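Local coordinates for protein glutaredoxin 1 (Francisella tularensis subsp. tularensis, PDB 3MSZ) that probably reduces protein disulfides as a redox-active member of the glutaredoxin family and binds glutathione in a pocket of its thioredoxin-like fold, at residues Gly53-Pro58 with Asp69-Gly74; Ser43-Glu48 with Phe57-Val62; Lys5-Thr10 with Asp32-Asp37. One frame throughout, in Å; residues are numbered along the deposited sequence.

Contact 1 of 3, residues Gly53-Pro58 with Asp69-Gly74. With GSH (glutathione), chain D.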
loop_
_atom_site.group_PDB
_atom_site.type_symbol
_atom_site.label_atom_id
_atom_site.label_comp_id
_atom_site.label_asym_id
_atom_site.label_seq_id
_atom_site.Cartn_x
_atom_site.Cartn_y
_atom_site.Cartn_z
ATOM N N GLY A 53 5.665 -9.797 -10.905
ATOM C CA GLY A 53 5.636 -10.987 -10.082
ATOM C C GLY A 53 5.396 -10.682 -8.600
ATOM O O GLY A 53 5.301 -11.605 -7.807
ATOM N N LYS A 54 5.287 -9.414 -8.211
ATOM C CA LYS A 54 5.240 -9.071 -6.774
ATOM C C LYS A 54 3.832 -8.809 -6.218
ATOM O O LYS A 54 3.653 -8.672 -5.011
ATOM C CB LYS A 54 6.126 -7.848 -6.451
ATOM C CG LYS A 54 7.573 -7.927 -6.939
ATOM C CD LYS A 54 8.331 -9.102 -6.330
ATOM C CE LYS A 54 9.781 -9.164 -6.842
ATOM N NZ LYS A 54 10.754 -9.518 -5.762
ATOM N N VAL A 55 2.832 -8.705 -7.083
ATOM C CA VAL A 55 1.486 -8.405 -6.589
ATOM C C VAL A 55 0.654 -9.672 -6.616
ATOM O O VAL A 55 0.991 -10.650 -7.317
ATOM C CB VAL A 55 0.789 -7.244 -7.368
ATOM C CG1 VAL A 55 1.554 -5.923 -7.172
ATOM C CG2 VAL A 55 0.595 -7.590 -8.871
ATOM N N ILE A 56 -0.411 -9.693 -5.829
ATOM C CA ILE A 56 -1.192 -10.926 -5.696
ATOM C C ILE A 56 -2.496 -10.825 -6.458
ATOM O O ILE A 56 -3.271 -11.788 -6.534
ATOM C CB ILE A 56 -1.435 -11.276 -4.211
ATOM C CG1 ILE A 56 -2.185 -10.132 -3.499
ATOM C CG2 ILE A 56 -0.097 -11.508 -3.536
ATOM C CD1 ILE A 56 -2.471 -10.388 -2.012
ATOM N N PHE A 57 -2.737 -9.632 -6.994
ATOM C CA PHE A 57 -3.837 -9.392 -7.890
ATOM C C PHE A 57 -3.452 -8.183 -8.773
ATOM O O PHE A 57 -2.524 -7.449 -8.460
ATOM C CB PHE A 57 -5.161 -9.188 -7.121
ATOM C CG PHE A 57 -5.147 -8.018 -6.155
ATOM C CD1 PHE A 57 -5.006 -8.229 -4.772
ATOM C CD2 PHE A 57 -5.296 -6.706 -6.624
ATOM C CE1 PHE A 57 -4.999 -7.139 -3.864
ATOM C CE2 PHE A 57 -5.318 -5.614 -5.730
ATOM C CZ PHE A 57 -5.160 -5.822 -4.350
ATOM N N PRO A 58 -4.141 -7.996 -9.898
ATOM C CA PRO A 58 -3.721 -6.905 -10.794
ATOM C C PRO A 58 -4.182 -5.590 -10.228
ATOM O O PRO A 58 -5.380 -5.459 -9.964
ATOM C CB PRO A 58 -4.449 -7.235 -12.111
ATOM C CG PRO A 58 -5.663 -7.980 -11.683
ATOM C CD PRO A 58 -5.276 -8.768 -10.434
ATOM N N ASP A 69 7.867 -6.993 1.794
ATOM C CA ASP A 69 7.948 -7.370 0.379
ATOM C C ASP A 69 6.768 -8.223 -0.110
ATOM O O ASP A 69 6.700 -8.614 -1.278
ATOM C CB ASP A 69 9.302 -8.036 0.076
ATOM C CG ASP A 69 10.490 -7.109 0.379
ATOM O OD1 ASP A 69 10.469 -5.930 -0.065
ATOM O OD2 ASP A 69 11.436 -7.558 1.072
ATOM N N GLU A 70 5.832 -8.496 0.783
ATOM C CA GLU A 70 4.629 -9.187 0.396
ATOM C C GLU A 70 3.538 -8.154 0.125
ATOM O O GLU A 70 3.237 -7.308 0.970
ATOM C CB GLU A 70 4.188 -10.155 1.497
ATOM C CG GLU A 70 5.054 -11.416 1.628
ATOM C CD GLU A 70 4.235 -12.707 1.515
ATOM O OE1 GLU A 70 3.017 -12.659 1.807
ATOM O OE2 GLU A 70 4.806 -13.765 1.136
ATOM N N HIS A 71 2.960 -8.225 -1.067
ATOM C CA HIS A 71 1.830 -7.381 -1.453
ATOM C C HIS A 71 0.614 -7.708 -0.574
ATOM O O HIS A 71 0.150 -8.835 -0.557
ATOM C CB HIS A 71 1.516 -7.656 -2.924
ATOM C CG HIS A 71 0.345 -6.894 -3.466
ATOM N ND1 HIS A 71 0.054 -5.595 -3.098
ATOM C CD2 HIS A 71 -0.599 -7.245 -4.374
ATOM C CE1 HIS A 71 -1.032 -5.191 -3.730
ATOM N NE2 HIS A 71 -1.438 -6.168 -4.530
ATOM N N ILE A 72 0.083 -6.727 0.148
ATOM C CA ILE A 72 -1.102 -6.967 0.971
ATOM C C ILE A 72 -2.372 -6.608 0.198
ATOM O O ILE A 72 -3.387 -7.347 0.232
ATOM C CB ILE A 72 -1.078 -6.127 2.293
ATOM C CG1 ILE A 72 -0.290 -6.835 3.380
ATOM C CG2 ILE A 72 -2.498 -5.901 2.819
ATOM C CD1 ILE A 72 1.112 -7.235 2.993
ATOM N N GLY A 73 -2.313 -5.467 -0.483
ATOM C CA GLY A 73 -3.460 -4.962 -1.202
ATOM C C GLY A 73 -3.774 -3.531 -0.820
ATOM O O GLY A 73 -2.868 -2.750 -0.482
ATOM N N GLY A 74 -5.056 -3.178 -0.906
ATOM C CA GLY A 74 -5.515 -1.847 -0.529
ATOM C C GLY A 74 -5.954 -1.764 0.937
ATOM O O GLY A 74 -5.595 -2.595 1.788
HETATM N N1 GSH D . -13.677 -3.658 -4.091
HETATM C CA1 GSH D . -12.659 -2.720 -3.647
HETATM C C1 GSH D . -11.926 -2.023 -4.772
HETATM O O11 GSH D . -11.387 -2.686 -5.692
HETATM O O12 GSH D . -11.839 -0.760 -4.785
HETATM C CB1 GSH D . -13.246 -1.592 -2.813
HETATM C CG1 GSH D . -11.956 -0.890 -2.388
HETATM C CD1 GSH D . -12.166 0.159 -1.372
HETATM O OE1 GSH D . -12.970 -0.101 -0.237
HETATM N N2 GSH D . -11.499 1.262 -1.682
HETATM C CA2 GSH D . -10.183 1.087 -2.243
HETATM C C2 GSH D . -9.257 0.446 -1.267
HETATM O O2 GSH D . -7.871 0.777 -1.274
HETATM C CB2 GSH D . -9.628 2.443 -2.614
HETATM S SG2 GSH D . -9.904 2.807 -4.363
HETATM N N3 GSH D . -9.835 -0.424 -0.410
HETATM C CA3 GSH D . -9.365 -1.785 -0.348
HETATM C C3 GSH D . -9.234 -2.456 -1.718
HETATM O O31 GSH D . -9.770 -2.023 -2.766
HETATM O O32 GSH D . -8.568 -3.491 -1.862
HETATM O O HOH W 1 3.540 -10.396 -2.597
#

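Contact 2 of 3, residues Ser43-Glu48 with Phe57-Val62. With GSH (glutathione), chain D; CAC (cacodylate ion), chain C.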
loop_
_atom_site.group_PDB
_atom_site.type_symbol
_atom_site.label_atom_id
_atom_site.label_comp_id
_atom_site.label_asym_id
_atom_site.label_seq_id
_atom_site.Cartn_x
_atom_site.Cartn_y
_atom_site.Cartn_z
ATOM N N SER A 43 -0.265 4.954 -13.989
ATOM C CA SER A 43 -0.581 3.835 -14.882
ATOM C C SER A 43 0.680 3.081 -15.254
ATOM O O SER A 43 0.635 1.884 -15.485
ATOM C CB SER A 43 -1.351 4.272 -16.128
ATOM O OG SER A 43 -0.735 5.373 -16.715
ATOM N N LYS A 44 1.803 3.795 -15.298
ATOM C CA LYS A 44 3.093 3.176 -15.554
ATOM C C LYS A 44 3.497 2.286 -14.372
ATOM O O LYS A 44 4.013 1.193 -14.546
ATOM C CB LYS A 44 4.160 4.248 -15.797
ATOM C CG LYS A 44 5.514 3.697 -16.290
ATOM C CD LYS A 44 6.647 4.747 -16.234
ATOM C CE LYS A 44 7.975 4.206 -16.802
ATOM N NZ LYS A 44 9.104 5.209 -16.768
ATOM N N PHE A 45 3.309 2.793 -13.169
ATOM C CA PHE A 45 3.490 2.003 -11.971
ATOM C C PHE A 45 2.559 0.755 -11.942
ATOM O O PHE A 45 3.007 -0.356 -11.667
ATOM C CB PHE A 45 3.222 2.913 -10.769
ATOM C CG PHE A 45 3.088 2.180 -9.479
ATOM C CD1 PHE A 45 4.213 1.739 -8.805
ATOM C CD2 PHE A 45 1.841 1.939 -8.938
ATOM C CE1 PHE A 45 4.092 1.052 -7.619
ATOM C CE2 PHE A 45 1.716 1.266 -7.739
ATOM C CZ PHE A 45 2.843 0.820 -7.080
ATOM N N TYR A 46 1.272 0.927 -12.242
ATOM C CA TYR A 46 0.374 -0.225 -12.312
ATOM C C TYR A 46 0.885 -1.288 -13.276
ATOM O O TYR A 46 0.962 -2.487 -12.933
ATOM C CB TYR A 46 -1.056 0.175 -12.716
ATOM C CG TYR A 46 -1.770 1.104 -11.734
ATOM C CD1 TYR A 46 -1.492 1.047 -10.379
ATOM C CD2 TYR A 46 -2.708 2.049 -12.184
ATOM C CE1 TYR A 46 -2.120 1.901 -9.468
ATOM C CE2 TYR A 46 -3.360 2.909 -11.282
ATOM C CZ TYR A 46 -3.059 2.821 -9.922
ATOM O OH TYR A 46 -3.681 3.640 -9.001
ATOM N N ASP A 47 1.231 -0.863 -14.481
ATOM C CA ASP A 47 1.606 -1.825 -15.511
ATOM C C ASP A 47 2.918 -2.526 -15.122
ATOM O O ASP A 47 3.061 -3.746 -15.273
ATOM C CB ASP A 47 1.692 -1.133 -16.882
ATOM C CG ASP A 47 0.339 -0.565 -17.354
ATOM O OD1 ASP A 47 -0.637 -0.497 -16.558
ATOM O OD2 ASP A 47 0.255 -0.175 -18.543
ATOM N N GLU A 48 3.858 -1.756 -14.576
ATOM C CA GLU A 48 5.092 -2.301 -14.065
ATOM C C GLU A 48 4.857 -3.340 -12.952
ATOM O O GLU A 48 5.330 -4.452 -13.035
ATOM C CB GLU A 48 5.938 -1.184 -13.516
ATOM C CG GLU A 48 6.530 -0.317 -14.577
ATOM C CD GLU A 48 7.521 0.690 -14.003
ATOM O OE1 GLU A 48 7.424 1.001 -12.785
ATOM O OE2 GLU A 48 8.389 1.161 -14.777
ATOM N N PHE A 57 -2.737 -9.632 -6.994
ATOM C CA PHE A 57 -3.837 -9.392 -7.890
ATOM C C PHE A 57 -3.452 -8.183 -8.773
ATOM O O PHE A 57 -2.524 -7.449 -8.460
ATOM C CB PHE A 57 -5.161 -9.188 -7.121
ATOM C CG PHE A 57 -5.147 -8.018 -6.155
ATOM C CD1 PHE A 57 -5.006 -8.229 -4.772
ATOM C CD2 PHE A 57 -5.296 -6.706 -6.624
ATOM C CE1 PHE A 57 -4.999 -7.139 -3.864
ATOM C CE2 PHE A 57 -5.318 -5.614 -5.730
ATOM C CZ PHE A 57 -5.160 -5.822 -4.350
ATOM N N PRO A 58 -4.141 -7.996 -9.898
ATOM C CA PRO A 58 -3.721 -6.905 -10.794
ATOM C C PRO A 58 -4.182 -5.590 -10.228
ATOM O O PRO A 58 -5.380 -5.459 -9.964
ATOM C CB PRO A 58 -4.449 -7.235 -12.111
ATOM C CG PRO A 58 -5.663 -7.980 -11.683
ATOM C CD PRO A 58 -5.276 -8.768 -10.434
ATOM N N ILE A 59 -3.265 -4.652 -9.990
ATOM C CA ILE A 59 -3.636 -3.428 -9.282
ATOM C C ILE A 59 -4.048 -2.329 -10.252
ATOM O O ILE A 59 -3.555 -2.270 -11.381
ATOM C CB ILE A 59 -2.491 -2.903 -8.369
ATOM C CG1 ILE A 59 -1.246 -2.522 -9.207
ATOM C CG2 ILE A 59 -2.115 -3.953 -7.303
ATOM C CD1 ILE A 59 -0.174 -1.666 -8.407
ATOM N N SER A 60 -4.937 -1.447 -9.808
ATOM C CA SER A 60 -5.359 -0.344 -10.659
ATOM C C SER A 60 -5.888 0.805 -9.816
ATOM O O SER A 60 -6.535 1.713 -10.329
ATOM C CB SER A 60 -6.455 -0.808 -11.633
ATOM O OG SER A 60 -7.625 -1.114 -10.912
ATOM N N THR A 61 -5.604 0.758 -8.521
ATOM C CA THR A 61 -5.966 1.829 -7.604
ATOM C C THR A 61 -4.840 2.011 -6.583
ATOM O O THR A 61 -3.930 1.174 -6.468
ATOM C CB THR A 61 -7.274 1.489 -6.841
ATOM O OG1 THR A 61 -7.048 0.388 -5.946
ATOM C CG2 THR A 61 -8.383 1.098 -7.831
ATOM N N VAL A 62 -4.898 3.111 -5.841
ATOM C CA VAL A 62 -4.078 3.266 -4.640
ATOM C C VAL A 62 -5.050 3.443 -3.492
ATOM O O VAL A 62 -6.188 3.808 -3.716
ATOM C CB VAL A 62 -3.127 4.472 -4.725
ATOM C CG1 VAL A 62 -1.947 4.139 -5.646
ATOM C CG2 VAL A 62 -3.901 5.698 -5.234
HETATM N N1 GSH D . -13.677 -3.658 -4.091
HETATM C CA1 GSH D . -12.659 -2.720 -3.647
HETATM C C1 GSH D . -11.926 -2.023 -4.772
HETATM O O11 GSH D . -11.387 -2.686 -5.692
HETATM O O12 GSH D . -11.839 -0.760 -4.785
HETATM C CB1 GSH D . -13.246 -1.592 -2.813
HETATM C CG1 GSH D . -11.956 -0.890 -2.388
HETATM C CD1 GSH D . -12.166 0.159 -1.372
HETATM O OE1 GSH D . -12.970 -0.101 -0.237
HETATM N N2 GSH D . -11.499 1.262 -1.682
HETATM C CA2 GSH D . -10.183 1.087 -2.243
HETATM C C2 GSH D . -9.257 0.446 -1.267
HETATM O O2 GSH D . -7.871 0.777 -1.274
HETATM C CB2 GSH D . -9.628 2.443 -2.614
HETATM S SG2 GSH D . -9.904 2.807 -4.363
HETATM N N3 GSH D . -9.835 -0.424 -0.410
HETATM C CA3 GSH D . -9.365 -1.785 -0.348
HETATM C C3 GSH D . -9.234 -2.456 -1.718
HETATM O O31 GSH D . -9.770 -2.023 -2.766
HETATM O O32 GSH D . -8.568 -3.491 -1.862
HETATM AS AS CAC C . -7.724 6.162 -7.703
HETATM O O1 CAC C . -8.295 7.172 -6.410
HETATM O O2 CAC C . -7.107 4.746 -6.936
HETATM C C1 CAC C . -9.199 5.680 -8.909
HETATM C C2 CAC C . -6.282 7.033 -8.696
#

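Contact 3 of 3, residues Lys5-Thr10 with Asp32-Asp37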
loop_
_atom_site.group_PDB
_atom_site.type_symbol
_atom_site.label_atom_id
_atom_site.label_comp_id
_atom_site.label_asym_id
_atom_site.label_seq_id
_atom_site.Cartn_x
_atom_site.Cartn_y
_atom_site.Cartn_z
ATOM N N LYS A 5 9.071 -3.982 7.614
ATOM C CA LYS A 5 9.283 -3.018 6.544
ATOM C C LYS A 5 7.988 -2.801 5.748
ATOM O O LYS A 5 7.492 -3.716 5.083
ATOM C CB LYS A 5 10.391 -3.513 5.611
ATOM C CG LYS A 5 10.319 -2.971 4.180
ATOM C CD LYS A 5 11.354 -3.652 3.260
ATOM C CE LYS A 5 11.166 -3.248 1.782
ATOM N NZ LYS A 5 12.288 -3.665 0.873
ATOM N N VAL A 6 7.452 -1.587 5.831
ATOM C CA VAL A 6 6.195 -1.227 5.189
ATOM C C VAL A 6 6.429 -0.230 4.076
ATOM O O VAL A 6 7.056 0.803 4.270
ATOM C CB VAL A 6 5.216 -0.582 6.174
ATOM C CG1 VAL A 6 3.869 -0.248 5.449
ATOM C CG2 VAL A 6 5.003 -1.489 7.395
ATOM N N LYS A 7 5.903 -0.541 2.903
ATOM C CA LYS A 7 5.913 0.395 1.797
ATOM C C LYS A 7 4.478 0.658 1.342
ATOM O O LYS A 7 3.689 -0.275 1.132
ATOM C CB LYS A 7 6.731 -0.200 0.642
ATOM C CG LYS A 7 6.820 0.692 -0.578
ATOM C CD LYS A 7 7.685 1.908 -0.299
ATOM C CE LYS A 7 7.916 2.736 -1.548
ATOM N NZ LYS A 7 8.790 2.030 -2.530
ATOM N N ILE A 8 4.135 1.937 1.206
ATOM C CA ILE A 8 2.820 2.338 0.728
ATOM C C ILE A 8 2.913 3.275 -0.469
ATOM O O ILE A 8 3.599 4.306 -0.421
ATOM C CB ILE A 8 1.993 3.096 1.796
ATOM C CG1 ILE A 8 2.179 2.455 3.182
ATOM C CG2 ILE A 8 0.518 3.086 1.397
ATOM C CD1 ILE A 8 1.318 3.099 4.294
ATOM N N TYR A 9 2.187 2.923 -1.524
ATOM C CA TYR A 9 2.092 3.748 -2.698
ATOM C C TYR A 9 0.770 4.489 -2.664
ATOM O O TYR A 9 -0.286 3.871 -2.494
ATOM C CB TYR A 9 2.188 2.858 -3.943
ATOM C CG TYR A 9 3.560 2.231 -4.106
ATOM C CD1 TYR A 9 4.567 2.908 -4.785
ATOM C CD2 TYR A 9 3.836 0.955 -3.615
ATOM C CE1 TYR A 9 5.828 2.341 -4.955
ATOM C CE2 TYR A 9 5.114 0.370 -3.774
ATOM C CZ TYR A 9 6.091 1.077 -4.461
ATOM O OH TYR A 9 7.356 0.549 -4.641
ATOM N N THR A 10 0.836 5.810 -2.857
ATOM C CA THR A 10 -0.308 6.660 -2.654
ATOM C C THR A 10 -0.378 7.784 -3.684
ATOM O O THR A 10 0.491 7.921 -4.545
ATOM C CB THR A 10 -0.245 7.340 -1.252
ATOM O OG1 THR A 10 0.877 8.218 -1.226
ATOM C CG2 THR A 10 -0.055 6.301 -0.149
ATOM N N ASP A 32 7.428 3.712 4.575
ATOM C CA ASP A 32 7.924 4.547 3.496
ATOM C C ASP A 32 6.812 4.754 2.471
ATOM O O ASP A 32 6.226 3.788 1.935
ATOM C CB ASP A 32 9.138 3.906 2.813
ATOM C CG ASP A 32 9.713 4.789 1.706
ATOM O OD1 ASP A 32 10.200 5.903 2.020
ATOM O OD2 ASP A 32 9.670 4.377 0.522
ATOM N N GLU A 33 6.523 6.020 2.202
ATOM C CA GLU A 33 5.465 6.369 1.278
ATOM C C GLU A 33 6.079 6.813 -0.045
ATOM O O GLU A 33 6.997 7.646 -0.078
ATOM C CB GLU A 33 4.592 7.499 1.852
ATOM C CG GLU A 33 3.390 7.868 0.955
ATOM C CD GLU A 33 2.581 9.070 1.496
ATOM O OE1 GLU A 33 3.132 9.812 2.323
ATOM O OE2 GLU A 33 1.403 9.292 1.090
ATOM N N THR A 34 5.545 6.283 -1.136
ATOM C CA THR A 34 5.838 6.809 -2.467
ATOM C C THR A 34 4.574 7.428 -3.050
ATOM O O THR A 34 3.575 6.725 -3.237
ATOM C CB THR A 34 6.292 5.680 -3.361
ATOM O OG1 THR A 34 7.527 5.182 -2.847
ATOM C CG2 THR A 34 6.490 6.144 -4.801
ATOM N N ILE A 35 4.611 8.739 -3.306
ATOM C CA ILE A 35 3.456 9.477 -3.830
ATOM C C ILE A 35 3.551 9.600 -5.357
ATOM O O ILE A 35 4.532 10.096 -5.886
ATOM C CB ILE A 35 3.359 10.895 -3.265
ATOM C CG1 ILE A 35 3.187 10.874 -1.747
ATOM C CG2 ILE A 35 2.151 11.626 -3.864
ATOM C CD1 ILE A 35 3.229 12.263 -1.114
ATOM N N ILE A 36 2.531 9.124 -6.055
ATOM C CA ILE A 36 2.472 9.238 -7.509
ATOM C C ILE A 36 1.162 9.904 -7.917
ATOM O O ILE A 36 0.147 9.238 -8.133
ATOM C CB ILE A 36 2.588 7.860 -8.175
ATOM C CG1 ILE A 36 1.798 6.817 -7.375
ATOM C CG2 ILE A 36 4.049 7.455 -8.271
ATOM C CD1 ILE A 36 2.046 5.362 -7.803
ATOM N N ASP A 37 1.178 11.226 -8.004
ATOM C CA ASP A 37 -0.073 11.978 -8.214
ATOM C C ASP A 37 -0.604 11.884 -9.648
ATOM O O ASP A 37 -1.809 11.714 -9.880
ATOM C CB ASP A 37 0.061 13.445 -7.790
ATOM C CG ASP A 37 -0.204 13.661 -6.283
ATOM O OD1 ASP A 37 -0.606 12.703 -5.571
ATOM O OD2 ASP A 37 -0.012 14.804 -5.812
HETATM O O HOH W 2 9.648 3.617 -4.653
#

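Contact 1 of 3, residues Gly53-Pro58 with Asp69-Gly74
The imidazole of H71 is met by V55, I56 and F57 where the loop between helix 39-50 and strand 64-67 folds over one of the two outermost strands, 70-73, of the thioredoxin-like sheet. V55 CG1 lies over one face of the imidazole in a CH-pi contact, 3.9 Å from the H71 ring centroid and 17° off its normal. I56 crosses H71 obliquely: its CG1 meets H71 CD2 at 3.4 Å, and its CD1 approaches H71 O. H71 NE2 in turn stands over one face of the F57 ring, displaced toward the rim, 3.7 Å from F57 CZ; the two ring planes are inclined at 48°. F57 CZ also packs 3.7 Å from G73 CA. With its CB pointing at the loop and CG anti to the backbone N (chi1 178°), H71 carries its ring in between V55 and F57. No direct hydrogen bond joins the segments; one water bridges them, donating to K54 O and accepting from H71 N. Further out, F66 of strand 64-67 meets the H71 ring, and a classic beta bulge sets I72 and G73 together opposite I65. Beyond the bulge, G74, at the N-cap position of helix 75-80, belongs to the glutathione pocket, its CA 3.6 Å from O2 of the glutathione.

Contact 2 of 3, residues Ser43-Glu48 with Phe57-Val62
I59 meets the helix first, pushing CD1 between two aromatic residues of helix 39-50: it lies 3.6 Å from F45 CE2 and equally near Y46 CD1, at the edge of the tyrosine ring. Both aromatic side chains cross I59 at about a right angle. At S60 the chain itself passes across the Y46 ring. S60 CA sits over the ring centre, 3.8 Å from the Y46 centroid and 6° off the normal, a CH-pi contact made by backbone while the serine CB points away from the helix. T61 follows at the phenol end, where Y46 OH approaches T61 C at 3.1 Å without a hydrogen bond to the loop amides. T61 CB points away from the helix and lies near both cacodylate O2 (3.3 Å) and glutathione SG2 (3.8 Å). V62 closes the segment: CG1 packs against Y46 OH at 3.8 Å, and the amide N donates to O2 of the cacodylate at 3.0 Å and 159°, an ion that R11 NH1 also holds. In the thioredoxin fold the loop ahead of strand 64-67, here T61-V62-P63, lies beside the CxxC pair, C14 and C17, and V62 touches C14. No hydrogen bond joins the two segments, though N50 of the same helix bonds I59 N; apolar and ring-to-backbone packing leaves T61 and the V62 amide to meet glutathione and the cacodylate, probably a crystallisation ion.

Contact 3 of 3, residues Lys5-Thr10 with Asp32-Asp37
The Y9 ring runs beside T34, both side chains pointing the same way from the parallel strands 6-10 and 32-35, with T34 CB 3.6 Å from Y9 CD1 and oblique to the ring plane. The carboxylate of E33 is approached on the anti side of OE2, 21° out of its plane, by T10 OG1, which donates a hydrogen bond of 2.6 Å to E33 OE2. K21 NZ of helix 15-26 forms a salt bridge with the same OE2, so one oxygen takes both partners, probably steadying its negative charge. On the face shared by Y9 and T34, K7 and D32 lie side by side. The lysine chain is bent at chi2 (70°) and again at chi4, and its NZ hydrogen-bonds to Y9 OH at 3.0 Å; a long salt bridge of 3.9 Å connects K7 NZ with D32 OD2. A water accepts from K7 NZ and is also hydrogen-bonded to T34 OG1. Between the strands run regular parallel backbone bonds, from D32 N to V6 O, 2.9 Å and 174°, through those of I8 and T10, to the last, I36 N to T10 O at 2.8 Å. The two strands and helix 15-26, the crossover between them, form a beta-alpha-beta unit of the thioredoxin fold. V6 packs on F24 of that helix and T10 touches C17. On the other side of strand 6-10, K7 and Y9 pair with F66 and Q64 of antiparallel strand 64-67, while the Y9 ring meets F45 of helix 39-50.

Overall arrangement
Contact 3 lies nearest the centre of the chain and is the only one built on strand pairing, joining an inner strand of the sheet to one outermost strand; contact 1 covers the opposite outermost strand with a loop. Contacts 1 and 2 are more peripheral, share F57 and P58, and use aromatic and aliphatic packing without direct hydrogen bonds between their segments. They meet where H71 NE2 lies 3.6 Å from I59 CG2, and both border the glutathione. Contact 2 rests on contact 3 through F45 against Y9, and V62 against Y9 and T10. Between contacts 1 and 3 the link is ionic, from D69 OD1 to K5 NZ.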